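Local coordinates for carbonic anhydrase (Neosartorya fumigata, PDB 7COI), which is a zinc-dependent beta-class carbonic anhydrase that probably catalyses the reversible hydration of carbon dioxide to hydrogencarbonate, at residues Ala144-His148 with Ile172-Thr176; Glu225-Lys229 with Arg265-Ala269. The contacts are given in a common frame with arbitrary orientation. Residue numbers count along the deposited sequence, not the author numbering.

How the contacts relate
Contact 1 comes first along the chain. It joins the loop that follows strand 137-142 to the C-terminal end of strand 169-175, and so closes a loop of 23 residues that includes helix 152-164. Contact 2 then brings helix 216-236 against strand 264-266 and the residues after it, across 35 residues. The two are therefore in series, neither nested nor crossed, yet their centres lie about 10 Å apart and they touch through helix 216-236: V228 CG2 is 3.4 Å from G174 N, and N227 ND2 is 2.8 Å from A144 O in a weak hydrogen bond. Together they pack loop 144-148 and the helix onto one mixed sheet; contact 1 holds H175 of the zinc site.

Contact 1. Residues Ala144-His148 with Ile172-Thr176; sequences ANVIH and ICGHT. With ZN (zinc ion), chain F.
This is a buried loop-on-strand contact at the C-terminal end of a parallel strand, where the beta-carbonic anhydrase fold gathers its zinc ligands. Segment 144-148 follows strand 137-142 and has no regular structure: A144 and N145 take left-handed backbone angles (phi/psi 63/29 and 48/46), and V146-H148 are extended. Segment 172-176 is strand through H175. The backbones come nearest at N145 and G174, with 6.3 Å between CA atoms, and 215 Å² is buried.

N145 and I147 both point toward the strand. N145, with chi1 p, lays its amide along the backbone: its CG is 3.4 Å from C173 O, and its OD1 3.4 Å from G174 CA, where no side chain intervenes. At I147, CD1 meets I172 CD1 at 3.5 Å, an apolar pair, with both isoleucines at chi1 m. A water joins the segments, donating to N145 OD1 (2.7 Å) and accepting from H175 N (3.1 Å).

H175, chi1 p, binds zinc through NE2 at 2.1 Å, with C119, C178 and one further ligand; its ND1 gives a weak hydrogen bond to T176 O (2.8 Å). N145 OD1 lies near the plane of the ring, 4.5 Å from CD2. The loop thus meets the strand by packing of the N145 amide on C173 O and G174, by the I147-I172 pair and by a water bridge, which ties N145 to the backbone of a zinc ligand while NE2 serves the metal.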
# COMPACT_ATOMS: atom_id res chain seq x y z
N ALA A 144 -4.97 -10.84 -11.42
CA ALA A 144 -6.18 -11.60 -11.04
C ALA A 144 -7.32 -10.68 -10.59
O ALA A 144 -8.21 -11.14 -9.85
CB ALA A 144 -5.85 -12.57 -9.93
N ASN A 145 -7.38 -9.44 -11.11
CA ASN A 145 -8.56 -8.56 -10.91
C ASN A 145 -8.92 -8.58 -9.41
O ASN A 145 -10.11 -8.61 -9.08
CB ASN A 145 -9.73 -8.94 -11.85
CG ASN A 145 -10.13 -10.41 -11.89
OD1 ASN A 145 -9.55 -11.19 -12.63
ND2 ASN A 145 -11.14 -10.79 -11.11
N VAL A 146 -7.93 -8.44 -8.52
CA VAL A 146 -8.13 -8.51 -7.05
C VAL A 146 -8.43 -7.10 -6.53
O VAL A 146 -7.73 -6.15 -6.90
CB VAL A 146 -6.92 -9.12 -6.33
CG1 VAL A 146 -7.04 -9.05 -4.81
CG2 VAL A 146 -6.71 -10.54 -6.77
N ILE A 147 -9.48 -6.98 -5.72
CA ILE A 147 -9.80 -5.72 -5.00
C ILE A 147 -9.38 -5.88 -3.55
O ILE A 147 -10.14 -6.47 -2.76
CB ILE A 147 -11.28 -5.33 -5.13
CG1 ILE A 147 -11.74 -5.40 -6.59
CG2 ILE A 147 -11.52 -3.97 -4.51
CD1 ILE A 147 -12.71 -4.33 -6.99
N HIS A 148 -8.21 -5.35 -3.20
CA HIS A 148 -7.81 -5.16 -1.79
C HIS A 148 -8.54 -3.92 -1.33
O HIS A 148 -8.40 -2.88 -1.95
CB HIS A 148 -6.30 -4.95 -1.65
CG HIS A 148 -5.48 -6.14 -2.00
ND1 HIS A 148 -4.99 -6.98 -1.03
CD2 HIS A 148 -5.01 -6.59 -3.18
CE1 HIS A 148 -4.27 -7.92 -1.63
NE2 HIS A 148 -4.27 -7.70 -2.93
N ILE A 172 -16.45 -5.93 -12.90
CA ILE A 172 -15.29 -6.74 -12.49
C ILE A 172 -15.34 -7.97 -13.37
O ILE A 172 -16.34 -8.72 -13.31
CB ILE A 172 -15.25 -7.06 -10.99
CG1 ILE A 172 -15.22 -5.79 -10.15
CG2 ILE A 172 -14.06 -7.95 -10.69
CD1 ILE A 172 -15.26 -6.05 -8.65
N CYS A 173 -14.28 -8.18 -14.13
CA CYS A 173 -14.17 -9.31 -15.07
C CYS A 173 -13.00 -10.18 -14.64
O CYS A 173 -11.86 -9.74 -14.73
CB CYS A 173 -14.03 -8.80 -16.49
SG CYS A 173 -14.02 -10.15 -17.69
N GLY A 174 -13.32 -11.40 -14.19
CA GLY A 174 -12.34 -12.49 -14.04
C GLY A 174 -12.25 -13.29 -15.31
O GLY A 174 -12.95 -12.98 -16.29
N HIS A 175 -11.38 -14.30 -15.37
CA HIS A 175 -11.24 -15.04 -16.64
C HIS A 175 -10.80 -16.46 -16.33
O HIS A 175 -10.29 -16.75 -15.22
CB HIS A 175 -10.36 -14.30 -17.67
CG HIS A 175 -8.95 -14.29 -17.20
ND1 HIS A 175 -8.01 -15.15 -17.74
CD2 HIS A 175 -8.35 -13.59 -16.21
CE1 HIS A 175 -6.87 -15.00 -17.13
NE2 HIS A 175 -7.07 -14.03 -16.23
N THR A 176 -11.07 -17.35 -17.27
CA THR A 176 -10.62 -18.75 -17.22
C THR A 176 -9.10 -18.76 -17.44
O THR A 176 -8.57 -17.86 -18.16
CB THR A 176 -11.41 -19.61 -18.23
OG1 THR A 176 -11.07 -19.18 -19.55
CG2 THR A 176 -12.90 -19.50 -18.00
ZN ZN F . -5.60 -13.53 -14.76
O HOH W 1 -9.55 -13.90 -12.84

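Contact 2. Residues Glu225-Lys229 with Arg265-Ala269; sequences ELNVK and RQLDA
An arginine-glutamate salt bridge and a leucine set against the helix join E225-K229, a middle part of helix 216-236, to R265-A269, which begins on strand 264-266, the outermost of the sheet within this chain. The helical segment is regular, with K229 N hydrogen-bonded to E225 O at 3.0 Å. In the other segment R265 to L267 are extended, and the less well ordered D268 and A269 take helical (-54/-51) and left-handed (47/42) angles. The CA atoms of E225 and L267 lie 7.5 Å apart and those of K229 and A269 5.8 Å; 276 Å² is buried.

The side chain of R265 leaves its CA sideways, with chi1 p and then an extended t,t course, and its end swings back to the helix. There E225 OE2 (chi1 m, chi2 t), near the guanidinium plane, accepts from both R265 NH2 (2.7 Å, 153°) and NH1 (3.0 Å, 137°). E225 OE1 has a long, weak ion pair with R222. Backbone hydrogen bonds of R265 with I256 and L267 with G254 hold this part to strand 251-257, and N227 ND2 gives a weak one to A144 O.

L267 (m,t), two residues on from R265, points toward the helix, its CD1 3.7 Å from V228 CG1 and 4.0 Å from E225 O. K229 runs extended past the loop, its CG 4.2 Å from A269 CB. V228 and L267 also touch I256, carrying the packing into the sheet.

This is helix-on-sheet packing at the molecular surface: both terminal nitrogens of exposed R265 satisfy OE2, while L267 and buried V228 supply the apolar seam.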
# COMPACT_ATOMS: atom_id res chain seq x y z
N GLU A 225 -14.49 -17.16 -10.02
CA GLU A 225 -15.87 -16.66 -9.79
C GLU A 225 -16.01 -16.12 -8.37
O GLU A 225 -16.62 -15.06 -8.21
CB GLU A 225 -16.91 -17.77 -9.98
CG GLU A 225 -16.93 -18.30 -11.39
CD GLU A 225 -17.82 -19.51 -11.61
OE1 GLU A 225 -18.11 -20.22 -10.63
OE2 GLU A 225 -18.19 -19.75 -12.77
N LEU A 226 -15.52 -16.86 -7.37
CA LEU A 226 -15.60 -16.43 -5.95
C LEU A 226 -14.84 -15.11 -5.79
O LEU A 226 -15.32 -14.23 -5.08
CB LEU A 226 -15.04 -17.52 -5.05
CG LEU A 226 -15.91 -18.78 -4.90
CD1 LEU A 226 -15.09 -19.82 -4.21
CD2 LEU A 226 -17.20 -18.46 -4.16
N ASN A 227 -13.74 -14.95 -6.52
CA ASN A 227 -12.91 -13.71 -6.48
C ASN A 227 -13.68 -12.54 -7.07
O ASN A 227 -13.63 -11.41 -6.50
CB ASN A 227 -11.57 -13.96 -7.17
CG ASN A 227 -10.67 -12.75 -7.09
OD1 ASN A 227 -10.51 -12.19 -6.01
ND2 ASN A 227 -10.14 -12.34 -8.25
N VAL A 228 -14.39 -12.74 -8.19
CA VAL A 228 -15.20 -11.66 -8.80
C VAL A 228 -16.28 -11.28 -7.80
O VAL A 228 -16.50 -10.10 -7.57
CB VAL A 228 -15.79 -12.08 -10.17
CG1 VAL A 228 -16.83 -11.08 -10.64
CG2 VAL A 228 -14.69 -12.27 -11.22
N LYS A 229 -16.94 -12.25 -7.19
CA LYS A 229 -18.07 -11.93 -6.27
C LYS A 229 -17.56 -11.18 -5.04
O LYS A 229 -18.20 -10.23 -4.60
CB LYS A 229 -18.80 -13.22 -5.92
CG LYS A 229 -19.66 -13.76 -7.04
CD LYS A 229 -20.10 -15.20 -6.80
CE LYS A 229 -20.91 -15.79 -7.94
NZ LYS A 229 -21.10 -17.25 -7.78
N ARG A 265 -19.40 -14.23 -19.87
CA ARG A 265 -20.65 -14.69 -19.19
C ARG A 265 -20.87 -13.90 -17.91
O ARG A 265 -19.87 -13.54 -17.19
CB ARG A 265 -20.67 -16.20 -18.96
CG ARG A 265 -19.54 -16.72 -18.11
CD ARG A 265 -19.62 -18.23 -18.04
NE ARG A 265 -18.52 -18.83 -17.29
CZ ARG A 265 -18.48 -18.99 -15.96
NH1 ARG A 265 -19.48 -18.56 -15.21
NH2 ARG A 265 -17.44 -19.57 -15.40
N GLN A 266 -22.14 -13.56 -17.63
CA GLN A 266 -22.54 -12.87 -16.38
C GLN A 266 -22.56 -13.87 -15.22
O GLN A 266 -23.02 -15.01 -15.41
CB GLN A 266 -23.90 -12.18 -16.51
CG GLN A 266 -23.88 -11.03 -17.48
CD GLN A 266 -25.14 -10.23 -17.40
OE1 GLN A 266 -25.35 -9.42 -16.50
NE2 GLN A 266 -25.99 -10.48 -18.38
N LEU A 267 -22.07 -13.44 -14.06
CA LEU A 267 -22.26 -14.18 -12.79
C LEU A 267 -23.53 -13.67 -12.11
O LEU A 267 -23.77 -12.41 -12.16
CB LEU A 267 -21.04 -13.94 -11.90
CG LEU A 267 -19.73 -14.43 -12.51
CD1 LEU A 267 -18.59 -14.19 -11.55
CD2 LEU A 267 -19.84 -15.89 -12.91
N ASP A 268 -24.28 -14.60 -11.50
CA ASP A 268 -25.51 -14.32 -10.70
C ASP A 268 -25.20 -13.30 -9.61
O ASP A 268 -25.93 -12.30 -9.49
CB ASP A 268 -26.06 -15.59 -10.07
CG ASP A 268 -26.55 -16.60 -11.09
OD1 ASP A 268 -27.18 -16.17 -12.08
OD2 ASP A 268 -26.29 -17.81 -10.89
N ALA A 269 -24.15 -13.55 -8.83
CA ALA A 269 -23.58 -12.55 -7.89
C ALA A 269 -24.72 -11.91 -7.08
O ALA A 269 -24.70 -10.67 -6.87
CB ALA A 269 -22.77 -11.55 -8.69